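Long-range contacts in Ice-binding protein (Flavobacteriaceae bacterium, PDB 5UYT), which is an antifreeze protein of an Antarctic bacterium that probably binds ice crystals and checks their growth: residues 145-150 and 163-168; 12-17 and 183-188. All blocks are in the same frame, centred on the assembly; numbering follows the deposited sequence.

Interaction 1: residues 145-150 and 163-168; sequences NVFWKV and KGNVVA
Trp148 and Phe147 both hold CG anti to the carbonyl carbon and beside the backbone N (chi1 -52° and -62°), yet as neighbours on one strand they leave by opposite faces of the sheet and meet different parts of residues 163-168. On the Trp148 face the indole edge is turned to the other segment: NE1 donates to Lys163 O at 2.8 Å, with the oxygen close to the ring plane. CD1 of the same ring rests 4.0 Å from Val166 CG2. Because Lys163 O stands just before the corner that the chain turns at Gly164, the indole pins the backbone where it changes direction. Any CB at Gly164 would collide with Val146 CG1. The backbones run parallel, as expected of successive coils of a right-handed beta-helix: Asn165 binds Val146 O through its N and Trp148 N through its O, while Val167 N reaches Trp148 O and Val150 N reaches Val167 O, the last at 2.8 Å. An alanine in place of Trp148 would probably leave the Lys163 carbonyl without its indole donor and open a gap against Val166 and the stacked ring of Phe121. On the Phe147 face, Asn165 lies alongside the phenyl and points the same way, its ND2 over one ring face at 3.3 Å from CE1. Amide and ring planes stand 47° apart, so the amide is inclined to the ring and does not lie flat on it. Its OD1 accepts a hydrogen bond from Arg184 NH1, which limits rotation of the amide. Farther along this face Val167 CB sits 3.5 Å from Trp148 O, and Leu71 of helix 55-73 touches both Phe147 and Val167.

Interaction 2: residues 12-17 and 183-188; sequences FALFTT and GRALST
Arg184 lays its aliphatic chain across the carbonyl oxygen of Phe12. The chain is extended from CG to NE, and CG approaches Phe12 O to 3.1 Å while that oxygen lies near the guanidinium plane, at its edge. The far end of the arginine is tied elsewhere, NH2 to Ala10 O and NH1 to the neighbouring coil, so both of its terminal nitrogens are engaged. From the corner at Ala13 and Leu14 onward the two backbones run parallel, and the side chains divide between two faces. On one, Leu14 directs CD2 at Ala185 CB, 3.8 Å away. On the other, Leu186 brings CD2 to 3.9 Å from Phe15 CB, meeting the phenylalanine at the root of its side chain. CD1 of the Phe15 ring lies over one face of the Phe12 ring, offset toward its rim. Thr16 returns to the face of Leu14 and Ala185, and its OG1 packs 3.6 Å from Ser187 CB. OG1 stands anti to the backbone N (chi1 -177°), and it is hydrogen-bonded to Gly190 O and Ala18 N; Ser187 OG in turn reaches Ala171 O, so these buried hydroxyls are satisfied. At the end of the pairing Thr17 sets CB 3.3 Å from Thr188 O. Four backbone bonds hold the register: Ala185 N to Ala13 O, Phe15 N to Ala185 O, Ser187 N to Phe15 O and Thr17 N to Ser187 O, the last at 3.0 Å. The pairing extends the parallel stacking of the beta-solenoid, but here it sets the first strand beside a much later one. Helix 55-73 covers Phe12, Phe15 and Thr17 through Thr57, Ala60 and Ala61, Leu14 packs on Ile29 of strand 28-30, and strand 32-35 pairs with 12-17 through backbone bonds at Ala13, Leu14 and Thr16.

How the interactions relate
From the N terminus, residues 12-17 come first, and helix 55-73 and several coils follow in the sequence before their partner 183-188 is reached. Within that span lie residues 145-150, and interaction 1 closes a short loop of 12 residues, one turn of the solenoid, where 163-168 pairs with them. Interaction 2 closes a loop of 165 residues where 183-188 lies beside 12-17. The short loop therefore lies wholly within the long one, and the two do not cross. Interaction 1 joins two successive coils, interaction 2 sets the chain's first strand against 183-188, and neighbouring strands 165-168 and 180-187 link them, with probable hydrogen bonds from Val166 N to Arg184 O and from Ala168 N to Leu186 O.

Interaction 1: residues 145-150 and 163-168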
loop_
_atom_site.group_PDB
_atom_site.type_symbol
_atom_site.label_atom_id
_atom_site.label_comp_id
_atom_site.label_asym_id
_atom_site.label_seq_id
_atom_site.Cartn_x
_atom_site.Cartn_y
_atom_site.Cartn_z
ATOM N N ASN A 145 11.461 10.403 13.609
ATOM C CA ASN A 145 12.245 11.317 14.464
ATOM C C ASN A 145 13.643 11.668 13.919
ATOM O O ASN A 145 14.462 12.297 14.615
ATOM C CB ASN A 145 12.372 10.709 15.863
ATOM C CG ASN A 145 11.119 10.901 16.711
ATOM O OD1 ASN A 145 10.525 11.976 16.718
ATOM N ND2 ASN A 145 10.751 9.881 17.471
ATOM N N VAL A 146 13.913 11.287 12.677
ATOM C CA VAL A 146 15.165 11.676 11.991
ATOM C C VAL A 146 14.910 12.767 10.943
ATOM O O VAL A 146 13.984 12.664 10.126
ATOM C CB VAL A 146 15.856 10.458 11.333
ATOM C CG1 VAL A 146 17.113 10.896 10.600
ATOM C CG2 VAL A 146 16.137 9.382 12.395
ATOM N N PHE A 147 15.730 13.825 10.980
ATOM C CA PHE A 147 15.586 14.953 10.064
ATOM C C PHE A 147 16.946 15.332 9.501
ATOM O O PHE A 147 17.954 15.343 10.238
ATOM C CB PHE A 147 15.031 16.181 10.809
ATOM C CG PHE A 147 13.653 15.974 11.402
ATOM C CD1 PHE A 147 12.523 16.443 10.738
ATOM C CD2 PHE A 147 13.490 15.339 12.632
ATOM C CE1 PHE A 147 11.250 16.249 11.275
ATOM C CE2 PHE A 147 12.226 15.147 13.179
ATOM C CZ PHE A 147 11.098 15.606 12.503
ATOM N N TRP A 148 16.961 15.693 8.221
ATOM C CA TRP A 148 18.159 16.239 7.569
ATOM C C TRP A 148 17.794 17.599 6.986
ATOM O O TRP A 148 16.958 17.679 6.078
ATOM C CB TRP A 148 18.657 15.288 6.454
ATOM C CG TRP A 148 18.852 13.850 6.899
ATOM C CD1 TRP A 148 17.877 12.891 7.018
ATOM C CD2 TRP A 148 20.093 13.195 7.200
ATOM N NE1 TRP A 148 18.430 11.697 7.429
ATOM C CE2 TRP A 148 19.786 11.849 7.536
ATOM C CE3 TRP A 148 21.435 13.612 7.225
ATOM C CZ2 TRP A 148 20.775 10.910 7.891
ATOM C CZ3 TRP A 148 22.420 12.684 7.585
ATOM C CH2 TRP A 148 22.079 11.349 7.926
ATOM N N LYS A 149 18.364 18.672 7.544
ATOM C CA LYS A 149 18.144 20.011 7.009
ATOM C C LYS A 149 19.322 20.364 6.111
ATOM O O LYS A 149 20.401 20.742 6.600
ATOM C CB LYS A 149 18.017 21.011 8.151
ATOM C CG LYS A 149 17.725 22.434 7.690
ATOM C CD LYS A 149 18.166 23.474 8.722
ATOM C CE LYS A 149 19.685 23.520 8.925
ATOM N NZ LYS A 149 20.524 23.487 7.681
ATOM N N VAL A 150 19.112 20.248 4.800
ATOM C CA VAL A 150 20.220 20.308 3.834
ATOM C C VAL A 150 20.215 21.601 3.007
ATOM O O VAL A 150 19.271 21.846 2.236
ATOM C CB VAL A 150 20.238 19.086 2.876
ATOM C CG1 VAL A 150 21.527 19.088 2.043
ATOM C CG2 VAL A 150 20.113 17.768 3.653
ATOM N N LYS A 163 17.116 6.947 5.973
ATOM C CA LYS A 163 16.095 7.104 6.995
ATOM C C LYS A 163 15.873 8.572 7.277
ATOM O O LYS A 163 16.830 9.366 7.361
ATOM C CB LYS A 163 16.506 6.432 8.311
ATOM C CG LYS A 163 16.922 4.977 8.175
ATOM C CD LYS A 163 15.706 4.114 7.866
ATOM C CE LYS A 163 16.114 2.655 7.720
ATOM N NZ LYS A 163 14.955 1.880 7.210
ATOM N N GLY A 164 14.599 8.918 7.433
ATOM C CA GLY A 164 14.224 10.219 7.928
ATOM C C GLY A 164 13.636 11.186 6.936
ATOM O O GLY A 164 13.552 10.933 5.733
ATOM N N ASN A 165 13.258 12.337 7.470
ATOM C CA ASN A 165 12.756 13.434 6.653
ATOM C C ASN A 165 13.897 14.222 6.027
ATOM O O ASN A 165 14.629 14.884 6.743
ATOM C CB ASN A 165 11.946 14.323 7.562
ATOM C CG ASN A 165 10.722 13.621 8.073
ATOM O OD1 ASN A 165 9.942 13.086 7.285
ATOM N ND2 ASN A 165 10.553 13.587 9.392
ATOM N N VAL A 166 14.059 14.134 4.701
ATOM C CA VAL A 166 15.176 14.810 4.026
ATOM C C VAL A 166 14.604 16.118 3.520
ATOM O O VAL A 166 13.785 16.103 2.611
ATOM C CB VAL A 166 15.727 13.973 2.836
ATOM C CG1 VAL A 166 16.813 14.769 2.084
ATOM C CG2 VAL A 166 16.238 12.619 3.337
ATOM N N VAL A 167 15.004 17.235 4.139
ATOM C CA VAL A 167 14.479 18.551 3.797
ATOM C C VAL A 167 15.573 19.340 3.081
ATOM O O VAL A 167 16.535 19.800 3.710
ATOM C CB VAL A 167 14.030 19.351 5.054
ATOM C CG1 VAL A 167 13.537 20.751 4.677
ATOM C CG2 VAL A 167 12.970 18.591 5.826
ATOM N N ALA A 168 15.422 19.502 1.769
ATOM C CA ALA A 168 16.395 20.264 0.994
ATOM C C ALA A 168 15.886 21.684 0.881
ATOM O O ALA A 168 14.790 21.909 0.374
ATOM C CB ALA A 168 16.585 19.647 -0.387
#

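Interaction 2: residues 12-17 and 183-188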
loop_
_atom_site.group_PDB
_atom_site.type_symbol
_atom_site.label_atom_id
_atom_site.label_comp_id
_atom_site.label_asym_id
_atom_site.label_seq_id
_atom_site.Cartn_x
_atom_site.Cartn_y
_atom_site.Cartn_z
ATOM N N PHE A 12 2.938 13.450 2.748
ATOM C CA PHE A 12 3.694 13.193 1.536
ATOM C C PHE A 12 4.874 12.260 1.741
ATOM O O PHE A 12 5.528 12.300 2.778
ATOM C CB PHE A 12 4.204 14.529 0.952
ATOM C CG PHE A 12 3.125 15.345 0.330
ATOM C CD1 PHE A 12 2.922 15.310 -1.050
ATOM C CD2 PHE A 12 2.298 16.142 1.120
ATOM C CE1 PHE A 12 1.916 16.051 -1.639
ATOM C CE2 PHE A 12 1.276 16.890 0.536
ATOM C CZ PHE A 12 1.088 16.846 -0.846
ATOM N N ALA A 13 5.141 11.457 0.715
ATOM C CA ALA A 13 6.413 10.768 0.535
ATOM C C ALA A 13 7.404 11.649 -0.220
ATOM O O ALA A 13 8.594 11.688 0.139
ATOM C CB ALA A 13 6.207 9.473 -0.247
ATOM N N LEU A 14 6.927 12.321 -1.276
ATOM C CA LEU A 14 7.769 13.184 -2.119
ATOM C C LEU A 14 7.013 14.494 -2.310
ATOM O O LEU A 14 5.856 14.484 -2.747
ATOM C CB LEU A 14 7.988 12.554 -3.506
ATOM C CG LEU A 14 8.592 11.142 -3.545
ATOM C CD1 LEU A 14 8.567 10.575 -4.974
ATOM C CD2 LEU A 14 10.025 11.198 -3.008
ATOM N N PHE A 15 7.653 15.612 -1.989
ATOM C CA PHE A 15 6.988 16.894 -2.147
ATOM C C PHE A 15 7.975 18.030 -2.385
ATOM O O PHE A 15 8.993 18.131 -1.693
ATOM C CB PHE A 15 6.122 17.244 -0.929
ATOM C CG PHE A 15 5.540 18.633 -1.005
ATOM C CD1 PHE A 15 4.418 18.880 -1.789
ATOM C CD2 PHE A 15 6.136 19.699 -0.341
ATOM C CE1 PHE A 15 3.899 20.160 -1.899
ATOM C CE2 PHE A 15 5.626 20.992 -0.444
ATOM C CZ PHE A 15 4.502 21.224 -1.224
ATOM N N THR A 16 7.653 18.875 -3.359
ATOM C CA THR A 16 8.361 20.151 -3.507
ATOM C C THR A 16 7.391 21.322 -3.556
ATOM O O THR A 16 6.303 21.245 -4.147
ATOM C CB THR A 16 9.340 20.187 -4.711
ATOM O OG1 THR A 16 10.008 21.454 -4.713
ATOM C CG2 THR A 16 8.638 20.009 -6.067
ATOM N N THR A 17 7.784 22.399 -2.898
ATOM C CA THR A 17 7.035 23.642 -2.935
ATOM C C THR A 17 7.059 24.249 -4.351
ATOM O O THR A 17 6.108 24.917 -4.776
ATOM C CB THR A 17 7.601 24.586 -1.854
ATOM O OG1 THR A 17 7.227 24.041 -0.582
ATOM C CG2 THR A 17 7.086 26.040 -1.995
ATOM N N GLY A 183 11.042 7.413 5.165
ATOM C CA GLY A 183 11.227 8.846 5.357
ATOM C C GLY A 183 10.506 9.605 4.257
ATOM O O GLY A 183 9.579 9.096 3.620
ATOM N N ARG A 184 10.963 10.823 4.013
ATOM C CA ARG A 184 10.334 11.703 3.035
ATOM C C ARG A 184 11.419 12.482 2.313
ATOM O O ARG A 184 12.479 12.774 2.908
ATOM C CB ARG A 184 9.393 12.700 3.746
ATOM C CG ARG A 184 8.176 12.056 4.411
ATOM C CD ARG A 184 7.405 13.089 5.241
ATOM N NE ARG A 184 6.227 12.488 5.894
ATOM C CZ ARG A 184 6.209 12.018 7.146
ATOM N NH1 ARG A 184 7.297 12.083 7.904
ATOM N NH2 ARG A 184 5.092 11.476 7.653
ATOM N N ALA A 185 11.179 12.800 1.037
ATOM C CA ALA A 185 12.006 13.773 0.320
ATOM C C ALA A 185 11.161 15.020 0.113
ATOM O O ALA A 185 10.151 14.990 -0.600
ATOM C CB ALA A 185 12.514 13.204 -1.017
ATOM N N LEU A 186 11.563 16.091 0.793
ATOM C CA LEU A 186 10.831 17.350 0.827
ATOM C C LEU A 186 11.769 18.487 0.438
ATOM O O LEU A 186 12.830 18.635 1.050
ATOM C CB LEU A 186 10.314 17.611 2.253
ATOM C CG LEU A 186 9.517 16.492 2.950
ATOM C CD1 LEU A 186 9.319 16.857 4.420
ATOM C CD2 LEU A 186 8.177 16.263 2.260
ATOM N N SER A 187 11.370 19.288 -0.551
ATOM C CA SER A 187 12.128 20.501 -0.935
ATOM C C SER A 187 11.307 21.781 -0.757
ATOM O O SER A 187 10.136 21.838 -1.152
ATOM C CB SER A 187 12.616 20.418 -2.384
ATOM O OG SER A 187 13.222 21.669 -2.795
ATOM N N THR A 188 11.939 22.826 -0.207
ATOM C CA THR A 188 11.300 24.146 -0.048
ATOM C C THR A 188 11.245 24.938 -1.353
ATOM O O THR A 188 10.575 25.955 -1.415
ATOM C CB THR A 188 12.022 25.017 0.998
ATOM O OG1 THR A 188 13.386 25.164 0.604
ATOM C CG2 THR A 188 11.971 24.365 2.370
#